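PDB 3TEF: Iron(III) ABC transporter, periplasmic iron-compound-binding protein from Vibrio cholerae, which binds catecholate siderophores in the periplasm and probably delivers their iron(III) complexes to an ABC transporter for uptake. Local coordinates for residues His251-Trp260 with Gln272-Ser280. Sequence-based numbering, arbitrary orientation.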
loop_
_atom_site.group_PDB
_atom_site.type_symbol
_atom_site.label_atom_id
_atom_site.label_comp_id
_atom_site.label_asym_id
_atom_site.label_seq_id
_atom_site.Cartn_x
_atom_site.Cartn_y
_atom_site.Cartn_z
ATOM N N HIS A 251 18.114 -0.012 -15.060
ATOM C CA HIS A 251 17.550 -0.103 -13.721
ATOM C C HIS A 251 16.499 0.970 -13.452
ATOM O O HIS A 251 16.443 1.514 -12.347
ATOM C CB HIS A 251 18.650 -0.045 -12.648
ATOM C CG HIS A 251 19.497 -1.278 -12.583
ATOM N ND1 HIS A 251 20.745 -1.298 -11.990
ATOM C CD2 HIS A 251 19.280 -2.543 -13.025
ATOM C CE1 HIS A 251 21.256 -2.509 -12.077
ATOM N NE2 HIS A 251 20.385 -3.288 -12.702
ATOM N N ILE A 252 15.690 1.279 -14.458
ATOM C CA ILE A 252 14.456 2.031 -14.235
ATOM C C ILE A 252 13.332 1.018 -14.098
ATOM O O ILE A 252 13.087 0.229 -15.020
ATOM C CB ILE A 252 14.103 2.982 -15.391
ATOM C CG1 ILE A 252 15.210 4.006 -15.620
ATOM C CG2 ILE A 252 12.773 3.691 -15.103
ATOM C CD1 ILE A 252 14.898 4.984 -16.743
ATOM N N ALA A 253 12.663 1.029 -12.949
ATOM C CA ALA A 253 11.577 0.094 -12.689
ATOM C C ALA A 253 10.256 0.841 -12.558
ATOM O O ALA A 253 10.168 1.817 -11.812
ATOM C CB ALA A 253 11.854 -0.692 -11.429
ATOM N N TYR A 254 9.238 0.386 -13.285
ATOM C CA TYR A 254 7.894 0.971 -13.183
ATOM C C TYR A 254 7.032 0.153 -12.225
ATOM O O TYR A 254 6.466 -0.875 -12.594
ATOM C CB TYR A 254 7.253 1.126 -14.572
ATOM C CG TYR A 254 8.059 2.057 -15.448
ATOM C CD1 TYR A 254 7.814 3.421 -15.447
ATOM C CD2 TYR A 254 9.105 1.579 -16.238
ATOM C CE1 TYR A 254 8.565 4.283 -16.212
ATOM C CE2 TYR A 254 9.861 2.435 -17.015
ATOM C CZ TYR A 254 9.585 3.788 -16.998
ATOM O OH TYR A 254 10.326 4.664 -17.753
ATOM N N LEU A 255 6.961 0.620 -10.981
ATOM C CA LEU A 255 6.335 -0.129 -9.899
ATOM C C LEU A 255 4.833 -0.297 -10.115
ATOM O O LEU A 255 4.173 0.598 -10.638
ATOM C CB LEU A 255 6.582 0.569 -8.562
ATOM C CG LEU A 255 8.031 0.803 -8.110
ATOM C CD1 LEU A 255 8.036 1.472 -6.757
ATOM C CD2 LEU A 255 8.810 -0.497 -8.047
ATOM N N ASP A 256 4.298 -1.434 -9.690
ATOM C CA ASP A 256 2.865 -1.677 -9.827
ATOM C C ASP A 256 2.118 -0.661 -8.970
ATOM O O ASP A 256 2.263 -0.625 -7.752
ATOM C CB ASP A 256 2.514 -3.094 -9.385
ATOM C CG ASP A 256 1.053 -3.428 -9.626
ATOM O OD1 ASP A 256 0.715 -3.877 -10.742
ATOM O OD2 ASP A 256 0.239 -3.231 -8.710
ATOM N N VAL A 257 1.324 0.185 -9.605
ATOM C CA VAL A 257 0.715 1.288 -8.869
ATOM C C VAL A 257 -0.285 0.816 -7.816
ATOM O O VAL A 257 -0.299 1.331 -6.703
ATOM C CB VAL A 257 0.044 2.300 -9.806
ATOM C CG1 VAL A 257 -0.565 3.438 -8.986
ATOM C CG2 VAL A 257 1.061 2.831 -10.788
ATOM N N ASN A 258 -1.112 -0.167 -8.153
ATOM C CA ASN A 258 -2.022 -0.712 -7.159
ATOM C C ASN A 258 -1.274 -1.223 -5.928
ATOM O O ASN A 258 -1.627 -0.910 -4.792
ATOM C CB ASN A 258 -2.861 -1.854 -7.734
ATOM C CG ASN A 258 -3.685 -2.544 -6.668
ATOM O OD1 ASN A 258 -4.682 -1.995 -6.196
ATOM N ND2 ASN A 258 -3.248 -3.736 -6.246
ATOM N N ALA A 259 -0.239 -2.019 -6.160
ATOM C CA ALA A 259 0.430 -2.689 -5.059
ATOM C C ALA A 259 1.121 -1.701 -4.120
ATOM O O ALA A 259 1.077 -1.879 -2.907
ATOM C CB ALA A 259 1.433 -3.704 -5.565
ATOM N N TRP A 260 1.777 -0.687 -4.689
ATOM C CA TRP A 260 2.615 0.225 -3.894
ATOM C C TRP A 260 1.882 1.439 -3.336
ATOM O O TRP A 260 2.266 1.978 -2.295
ATOM C CB TRP A 260 3.809 0.719 -4.722
ATOM C CG TRP A 260 4.828 -0.345 -5.042
ATOM C CD1 TRP A 260 4.744 -1.285 -6.033
ATOM C CD2 TRP A 260 6.094 -0.558 -4.399
ATOM N NE1 TRP A 260 5.862 -2.079 -6.028
ATOM C CE2 TRP A 260 6.708 -1.651 -5.035
ATOM C CE3 TRP A 260 6.755 0.058 -3.325
ATOM C CZ2 TRP A 260 7.960 -2.140 -4.650
ATOM C CZ3 TRP A 260 7.995 -0.418 -2.952
ATOM C CH2 TRP A 260 8.585 -1.507 -3.609
ATOM N N GLN A 272 3.353 -8.549 -4.744
ATOM C CA GLN A 272 3.716 -7.803 -5.942
ATOM C C GLN A 272 4.892 -6.847 -5.726
ATOM O O GLN A 272 5.742 -6.702 -6.607
ATOM C CB GLN A 272 2.510 -7.046 -6.507
ATOM C CG GLN A 272 2.777 -6.348 -7.833
ATOM C CD GLN A 272 3.017 -7.327 -8.964
ATOM O OE1 GLN A 272 2.188 -8.197 -9.221
ATOM N NE2 GLN A 272 4.167 -7.208 -9.625
ATOM N N MET A 273 4.929 -6.173 -4.573
ATOM C CA MET A 273 6.076 -5.327 -4.255
ATOM C C MET A 273 7.361 -6.143 -4.305
ATOM O O MET A 273 8.365 -5.696 -4.850
ATOM C CB MET A 273 5.922 -4.693 -2.869
ATOM C CG MET A 273 4.732 -3.727 -2.768
ATOM S SD MET A 273 4.360 -3.277 -1.070
ATOM C CE MET A 273 5.898 -2.470 -0.607
ATOM N N VAL A 274 7.330 -7.318 -3.688
ATOM C CA VAL A 274 8.481 -8.223 -3.719
ATOM C C VAL A 274 8.866 -8.582 -5.161
ATOM O O VAL A 274 10.041 -8.494 -5.550
ATOM C CB VAL A 274 8.207 -9.504 -2.913
ATOM C CG1 VAL A 274 9.214 -10.594 -3.280
ATOM C CG2 VAL A 274 8.254 -9.210 -1.423
ATOM N N ALA A 275 7.877 -8.964 -5.958
ATOM C CA ALA A 275 8.128 -9.294 -7.361
ATOM C C ALA A 275 8.754 -8.115 -8.100
ATOM O O ALA A 275 9.678 -8.297 -8.893
ATOM C CB ALA A 275 6.854 -9.742 -8.058
ATOM N N ASP A 276 8.251 -6.907 -7.850
ATOM C CA ASP A 276 8.786 -5.723 -8.516
ATOM C C ASP A 276 10.249 -5.499 -8.148
ATOM O O ASP A 276 11.066 -5.171 -9.010
ATOM C CB ASP A 276 7.981 -4.456 -8.186
ATOM C CG ASP A 276 6.624 -4.412 -8.865
ATOM O OD1 ASP A 276 6.384 -5.178 -9.830
ATOM O OD2 ASP A 276 5.789 -3.578 -8.437
ATOM N N MET A 277 10.573 -5.664 -6.867
ATOM C CA MET A 277 11.937 -5.452 -6.392
ATOM C C MET A 277 12.882 -6.516 -6.965
ATOM O O MET A 277 13.998 -6.208 -7.379
ATOM C CB MET A 277 11.994 -5.434 -4.862
ATOM C CG MET A 277 11.314 -4.229 -4.191
ATOM S SD MET A 277 12.185 -2.630 -4.282
ATOM C CE MET A 277 11.652 -2.036 -5.880
ATOM N N LYS A 278 12.427 -7.763 -6.998
ATOM C CA LYS A 278 13.211 -8.831 -7.625
ATOM C C LYS A 278 13.576 -8.469 -9.063
ATOM O O LYS A 278 14.737 -8.583 -9.474
ATOM C CB LYS A 278 12.450 -10.157 -7.586
ATOM C CG LYS A 278 12.475 -10.835 -6.223
ATOM C CD LYS A 278 11.727 -12.164 -6.247
ATOM C CE LYS A 278 11.897 -12.926 -4.939
ATOM N NZ LYS A 278 13.298 -13.391 -4.741
ATOM N N ALA A 279 12.577 -8.016 -9.815
ATOM C CA ALA A 279 12.764 -7.660 -11.214
ATOM C C ALA A 279 13.815 -6.566 -11.388
ATOM O O ALA A 279 14.631 -6.632 -12.306
ATOM C CB ALA A 279 11.440 -7.245 -11.839
ATOM N N SER A 280 13.809 -5.570 -10.507
ATOM C CA SER A 280 14.777 -4.480 -10.614
ATOM C C SER A 280 16.096 -4.841 -9.936
ATOM O O SER A 280 17.036 -5.300 -10.586
ATOM C CB SER A 280 14.215 -3.185 -10.030
ATOM O OG SER A 280 14.377 -3.138 -8.624
HETATM O O HOH W 1 0.992 -6.848 -11.344
#
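Asp276 of the C-terminal helix 267-279 joins that helix to the start of helix 257-262, at Leu255 and Asp256, in the C-terminal lobe of this two-lobed periplasmic binding protein. One carboxylate oxygen, OD2, takes two N-H groups. Asp256 N reaches Asp276 OD2 at 2.9 Å from above the carboxylate plane, almost straight at 173°. Trp260 NE1 approaches Asp276 OD2 at 2.8 Å on the anti lone pair, with indole and carboxylate nearly coplanar. An aspartate suits this place because its short side chain can satisfy both a backbone amide and a buried indole N-H.

Trp260 lies between two apolar groups: Met273 CG sits 3.7 Å from the centroid of the five-membered ring, a CH-pi contact, and Leu255 CD1 packs on the opposite face. At the ring edge, Met277 SD makes a Met-aromatic contact, 3.8 Å from Trp260 CH2. The small Ala259 lets the helices approach, its CB 3.6 Å from Gln272 CB.

Farther out, Asp256 N-caps the helix beginning at Val257 through OD2 to Ala259 N. Gln272 steadies the carboxylate's other oxygen: the bend at chi2 (67°) carries its amide one turn along the helix, where NE2 donates to Asp276 OD1 at 3.0 Å, from above the carboxylate plane.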